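Ammonium transporter (PDB 6EU6) probably senses ammonium at the membrane as the transporter-type part of an ammonium sensor histidine kinase. Local coordinates at residues L240-A245 and V278-S283; S284-P289 and K343-A348. One frame throughout, in Å; residues are numbered along the deposited sequence.

Contact 1 (L240-A245 and V278-S283)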
loop_
_atom_site.group_PDB
_atom_site.type_symbol
_atom_site.label_atom_id
_atom_site.label_comp_id
_atom_site.label_asym_id
_atom_site.label_seq_id
_atom_site.Cartn_x
_atom_site.Cartn_y
_atom_site.Cartn_z
ATOM N N LEU A 240 17.142 -5.250 4.421
ATOM C CA LEU A 240 17.800 -4.504 5.478
ATOM C C LEU A 240 18.797 -3.512 4.897
ATOM O O LEU A 240 18.772 -2.333 5.234
ATOM C CB LEU A 240 18.491 -5.460 6.456
ATOM C CG LEU A 240 19.268 -4.739 7.581
ATOM C CD1 LEU A 240 18.317 -3.889 8.473
ATOM C CD2 LEU A 240 20.093 -5.682 8.456
ATOM N N ASN A 241 19.602 -3.931 3.913
ATOM C CA ASN A 241 20.498 -2.976 3.323
ATOM C C ASN A 241 19.748 -1.864 2.610
ATOM O O ASN A 241 20.188 -0.703 2.618
ATOM C CB ASN A 241 21.433 -3.645 2.302
ATOM C CG ASN A 241 22.470 -4.520 2.937
ATOM O OD1 ASN A 241 22.801 -4.406 4.142
ATOM N ND2 ASN A 241 22.997 -5.445 2.124
ATOM N N THR A 242 18.646 -2.190 1.911
ATOM C CA THR A 242 17.910 -1.149 1.248
ATOM C C THR A 242 17.431 -0.105 2.281
ATOM O O THR A 242 17.549 1.053 2.085
ATOM C CB THR A 242 16.729 -1.797 0.495
ATOM O OG1 THR A 242 17.281 -2.686 -0.485
ATOM C CG2 THR A 242 15.870 -0.764 -0.170
ATOM N N ASN A 243 16.925 -0.576 3.422
ATOM C CA ASN A 243 16.408 0.288 4.444
ATOM C C ASN A 243 17.508 1.156 5.034
ATOM O O ASN A 243 17.352 2.387 5.284
ATOM C CB ASN A 243 15.758 -0.490 5.557
ATOM C CG ASN A 243 14.945 0.415 6.439
ATOM O OD1 ASN A 243 13.873 0.876 6.055
ATOM N ND2 ASN A 243 15.446 0.667 7.661
ATOM N N MET A 244 18.634 0.522 5.265
ATOM C CA MET A 244 19.703 1.257 5.900
ATOM C C MET A 244 20.279 2.318 4.973
ATOM O O MET A 244 20.700 3.361 5.462
ATOM C CB MET A 244 20.834 0.312 6.409
ATOM C CG MET A 244 20.374 -0.713 7.404
ATOM S SD MET A 244 19.545 0.025 8.794
ATOM C CE MET A 244 20.790 1.136 9.482
ATOM N N ALA A 245 20.342 2.071 3.655
ATOM C CA ALA A 245 20.850 3.081 2.734
ATOM C C ALA A 245 19.907 4.296 2.767
ATOM O O ALA A 245 20.399 5.435 2.824
ATOM C CB ALA A 245 21.029 2.589 1.285
ATOM N N VAL A 278 18.140 4.650 -4.803
ATOM C CA VAL A 278 18.596 4.397 -6.173
ATOM C C VAL A 278 19.995 3.780 -6.100
ATOM O O VAL A 278 20.244 2.728 -6.669
ATOM C CB VAL A 278 18.570 5.665 -7.021
ATOM C CG1 VAL A 278 19.402 5.464 -8.291
ATOM C CG2 VAL A 278 17.118 6.054 -7.397
ATOM N N ALA A 279 20.863 4.347 -5.268
ATOM C CA ALA A 279 22.237 3.894 -5.236
ATOM C C ALA A 279 22.393 2.486 -4.743
ATOM O O ALA A 279 23.155 1.666 -5.338
ATOM C CB ALA A 279 23.097 4.836 -4.420
ATOM N N ILE A 280 21.638 2.151 -3.689
ATOM C CA ILE A 280 21.750 0.824 -3.097
ATOM C C ILE A 280 21.164 -0.274 -3.995
ATOM O O ILE A 280 21.496 -1.431 -3.853
ATOM C CB ILE A 280 21.174 0.775 -1.684
ATOM C CG1 ILE A 280 21.740 -0.392 -0.936
ATOM C CG2 ILE A 280 19.632 0.639 -1.720
ATOM C CD1 ILE A 280 23.215 -0.266 -0.630
ATOM N N THR A 281 20.378 0.134 -4.987
ATOM C CA THR A 281 19.815 -0.758 -5.969
ATOM C C THR A 281 20.900 -1.466 -6.777
ATOM O O THR A 281 20.655 -2.535 -7.392
ATOM C CB THR A 281 18.822 0.049 -6.892
ATOM O OG1 THR A 281 17.673 0.432 -6.086
ATOM C CG2 THR A 281 18.229 -0.716 -7.880
ATOM N N ALA A 282 22.085 -0.872 -6.856
ATOM C CA ALA A 282 23.178 -1.505 -7.672
ATOM C C ALA A 282 23.781 -2.685 -6.945
ATOM O O ALA A 282 24.355 -3.547 -7.576
ATOM C CB ALA A 282 24.297 -0.521 -7.937
ATOM N N SER A 283 23.726 -2.683 -5.616
ATOM C CA SER A 283 24.598 -3.532 -4.855
ATOM C C SER A 283 24.002 -4.157 -3.624
ATOM O O SER A 283 24.712 -4.797 -2.847
ATOM C CB SER A 283 25.823 -2.729 -4.434
ATOM O OG SER A 283 25.440 -1.732 -3.514
#
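The backbones of segments 240-245, on helix 234-261, and 278-283, on helix 266-280, are steeply inclined to one another, with opposed senses, and come nearest at Thr242 and Ile280, whose CA atoms lie 6.1 Å apart. Ile280 carries the contact from its side, its side chain leaving the backbone toward segment 240-245 and meeting Asn241, Thr242 and Ala245. Its branched CB sits against the methyl of Ala245, with CB to CB at 3.5 Å, tighter than ordinary carbon-carbon contact; a small residue on the facing turn thus lets the beta branch come in close. The two arms of Ile280 straddle that methyl. With CG1 anti to the backbone N (chi1 -159°), that arm passes near the backbone carbonyl oxygen O of Asn241, CG1 to O being 3.9 Å, while CG2 takes the other side and lies 3.9 Å from CA of Thr242. The backbone carbonyl oxygen O of Asn241 is not left to this apolar neighbour: it accepts the helical bond from Ala245 N at 3.0 Å. Thr242 offers Ile280 mainly its backbone, and its hydroxyl OG1 is hydrogen-bonded to Val238 O one turn earlier. No hydrogen bond crosses between the segments, so they meet by van der Waals contact alone, in a buried setting. Ala292 of helix 289-312 also packs on Ile280, while Asn243 turns away and bonds through ND2 to Ser55 OG of the second subunit. Close packing of an isoleucine on an alanine between successive helices, with a subunit boundary behind one of them, fits the all-helical, trimeric ammonium transporter fold.

Contact 2 (S284-P289 and K343-A348); sequences SNMVTP and KSYLLA. With MES (2-(N-morpholino)-ethanesulfonic acid), chain C.
CB of Met286 lies over one face of the Tyr345 ring, 3.7 Å from its centroid and 20° off the normal, a CH-pi contact. The rest of the methionine bends back along the tyrosine: with chi3 at 52°, the methyl CE returns to the near end of the ring, 3.5 Å from CD1. The sulfur stands obliquely, SD being 5.0 Å from the centroid. Asn285 adds its amide, ND2 approaching ring atom CE1 of Tyr345 obliquely, 3.8 Å away. Both Asn285 and Tyr345 also reach the sulfonate of a bound MES molecule, probably from the crystallisation liquor. Tyr345 OH bonds to O3S, which lies at the ring edge, at a very short 2.5 Å whose exact value is doubtful; Asn285 ND2 makes a weak bond to O1S, 3.5 Å long. A leucine in place of Tyr345 would probably leave sulfonate O3S without its hydroxyl partner and Met286 CB without an aromatic face to rest on. Further out, Met286 is tied by a backbone hydrogen bond to Gln342, and its side chain touches Ile162 and Ala341. Phe164 packs on Asn285 on the same side of the contact; on the tyrosine side, a 3-10 turn closes with Leu346 N bonded to Lys343 O. Here a Met-aromatic contact joins two interhelical loops, one leading into helix 289-312 and the other into helix 353-385.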
loop_
_atom_site.group_PDB
_atom_site.type_symbol
_atom_site.label_atom_id
_atom_site.label_comp_id
_atom_site.label_asym_id
_atom_site.label_seq_id
_atom_site.Cartn_x
_atom_site.Cartn_y
_atom_site.Cartn_z
ATOM N N SER A 284 22.694 -4.062 -3.429
ATOM C CA SER A 284 22.154 -4.438 -2.113
ATOM C C SER A 284 22.334 -5.921 -1.786
ATOM O O SER A 284 22.249 -6.282 -0.628
ATOM C CB SER A 284 20.675 -4.023 -1.983
ATOM O OG SER A 284 19.992 -4.609 -3.040
ATOM N N ASN A 285 22.584 -6.796 -2.777
ATOM C CA ASN A 285 22.789 -8.214 -2.501
ATOM C C ASN A 285 24.244 -8.549 -2.141
ATOM O O ASN A 285 24.529 -9.679 -1.731
ATOM C CB ASN A 285 22.419 -9.036 -3.721
ATOM C CG ASN A 285 23.311 -8.710 -4.944
ATOM O OD1 ASN A 285 23.681 -7.550 -5.211
ATOM N ND2 ASN A 285 23.647 -9.726 -5.687
ATOM N N MET A 286 25.150 -7.592 -2.248
ATOM C CA MET A 286 26.590 -7.907 -2.167
ATOM C C MET A 286 27.363 -7.104 -1.202
ATOM O O MET A 286 28.594 -7.248 -1.133
ATOM C CB MET A 286 27.271 -7.851 -3.557
ATOM C CG MET A 286 27.172 -6.592 -4.346
ATOM S SD MET A 286 27.654 -6.703 -6.134
ATOM C CE MET A 286 26.692 -8.013 -6.649
ATOM N N VAL A 287 26.664 -6.298 -0.417
ATOM C CA VAL A 287 27.308 -5.432 0.581
ATOM C C VAL A 287 26.777 -5.799 1.951
ATOM O O VAL A 287 25.771 -6.492 2.061
ATOM C CB VAL A 287 27.122 -3.927 0.304
ATOM C CG1 VAL A 287 27.574 -3.592 -1.101
ATOM C CG2 VAL A 287 25.662 -3.440 0.498
ATOM N N THR A 288 27.499 -5.378 2.975
ATOM C CA THR A 288 27.107 -5.527 4.381
ATOM C C THR A 288 26.225 -4.323 4.796
ATOM O O THR A 288 26.276 -3.254 4.179
ATOM C CB THR A 288 28.375 -5.539 5.327
ATOM O OG1 THR A 288 29.066 -4.281 5.217
ATOM C CG2 THR A 288 29.350 -6.700 5.025
ATOM N N PRO A 289 25.478 -4.459 5.886
ATOM C CA PRO A 289 24.678 -3.325 6.294
ATOM C C PRO A 289 25.494 -2.064 6.592
ATOM O O PRO A 289 25.036 -0.966 6.238
ATOM C CB PRO A 289 23.978 -3.825 7.550
ATOM C CG PRO A 289 23.897 -5.292 7.369
ATOM C CD PRO A 289 25.182 -5.666 6.671
ATOM N N LYS A 343 34.073 -9.366 -2.436
ATOM C CA LYS A 343 34.948 -9.728 -3.560
ATOM C C LYS A 343 34.471 -10.898 -4.419
ATOM O O LYS A 343 34.588 -10.848 -5.604
ATOM C CB LYS A 343 36.419 -9.859 -3.137
ATOM C CG LYS A 343 37.144 -8.511 -3.205
ATOM C CD LYS A 343 38.682 -8.543 -3.154
ATOM C CE LYS A 343 39.400 -8.306 -4.493
ATOM N NZ LYS A 343 40.467 -7.259 -4.398
ATOM N N SER A 344 33.825 -11.890 -3.852
ATOM C CA SER A 344 33.259 -12.994 -4.622
ATOM C C SER A 344 32.258 -12.594 -5.680
ATOM O O SER A 344 31.929 -13.404 -6.582
ATOM C CB SER A 344 32.556 -14.005 -3.665
ATOM O OG SER A 344 31.857 -13.342 -2.608
ATOM N N TYR A 345 31.694 -11.379 -5.561
ATOM C CA TYR A 345 30.756 -10.898 -6.572
ATOM C C TYR A 345 31.384 -10.182 -7.777
ATOM O O TYR A 345 30.708 -9.948 -8.805
ATOM C CB TYR A 345 29.726 -9.963 -5.908
ATOM C CG TYR A 345 28.750 -10.720 -5.100
ATOM C CD1 TYR A 345 27.610 -11.203 -5.696
ATOM C CD2 TYR A 345 28.975 -10.974 -3.782
ATOM C CE1 TYR A 345 26.700 -11.918 -4.983
ATOM C CE2 TYR A 345 28.061 -11.688 -3.045
ATOM C CZ TYR A 345 26.919 -12.127 -3.676
ATOM O OH TYR A 345 26.008 -12.876 -3.038
ATOM N N LEU A 346 32.639 -9.769 -7.646
ATOM C CA LEU A 346 33.240 -9.005 -8.701
ATOM C C LEU A 346 33.350 -9.859 -9.975
ATOM O O LEU A 346 33.536 -11.066 -9.922
ATOM C CB LEU A 346 34.559 -8.449 -8.237
ATOM C CG LEU A 346 34.532 -7.592 -6.981
ATOM C CD1 LEU A 346 35.972 -7.145 -6.707
ATOM C CD2 LEU A 346 33.661 -6.374 -7.093
ATOM N N LEU A 347 33.162 -9.251 -11.134
ATOM C CA LEU A 347 33.276 -9.996 -12.359
ATOM C C LEU A 347 34.495 -9.538 -13.128
ATOM O O LEU A 347 34.806 -10.142 -14.129
ATOM C CB LEU A 347 32.045 -9.781 -13.248
ATOM C CG LEU A 347 30.732 -10.363 -12.745
ATOM C CD1 LEU A 347 29.639 -9.959 -13.761
ATOM C CD2 LEU A 347 30.843 -11.871 -12.580
ATOM N N ALA A 348 35.175 -8.473 -12.705
ATOM C CA ALA A 348 36.269 -7.942 -13.498
ATOM C C ALA A 348 37.214 -9.089 -13.742
ATOM O O ALA A 348 37.544 -9.805 -12.785
ATOM C CB ALA A 348 36.970 -6.864 -12.743
HETATM O O1 MES C . 20.979 -13.048 -10.961
HETATM C C2 MES C . 22.226 -12.464 -10.558
HETATM C C3 MES C . 22.563 -12.866 -9.135
HETATM N N4 MES C . 21.436 -12.633 -8.220
HETATM C C5 MES C . 20.108 -13.077 -8.702
HETATM C C6 MES C . 19.891 -12.647 -10.130
HETATM C C7 MES C . 21.672 -13.365 -6.954
HETATM C C8 MES C . 22.535 -12.528 -6.016
HETATM S S MES C . 22.905 -13.273 -4.569
HETATM O O1S MES C . 22.833 -12.259 -3.484
HETATM O O2S MES C . 22.041 -14.458 -4.298
HETATM O O3S MES C . 24.307 -13.744 -4.632
#

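Overall arrangement
Contacts 1 and 2 follow one another along the chain, and their centres lie 12 Å apart on the same side of the chain's centre. Asn241 joins them directly: its ND2 makes probable hydrogen bonds to Ser284 O and Val287 O, each at 3.0 Å, fastening the loop of contact 2 to the helix of contact 1. Its OD1 packs on Pro289 CA at 3.1 Å. Contact 1 is wholly buried, about 14 Å from the chain centre, and contact 2, about 21 Å from it, is only partly so. The MES sulfonate belongs to contact 2, where a second MES lies about 5 Å from the side chain of Met286.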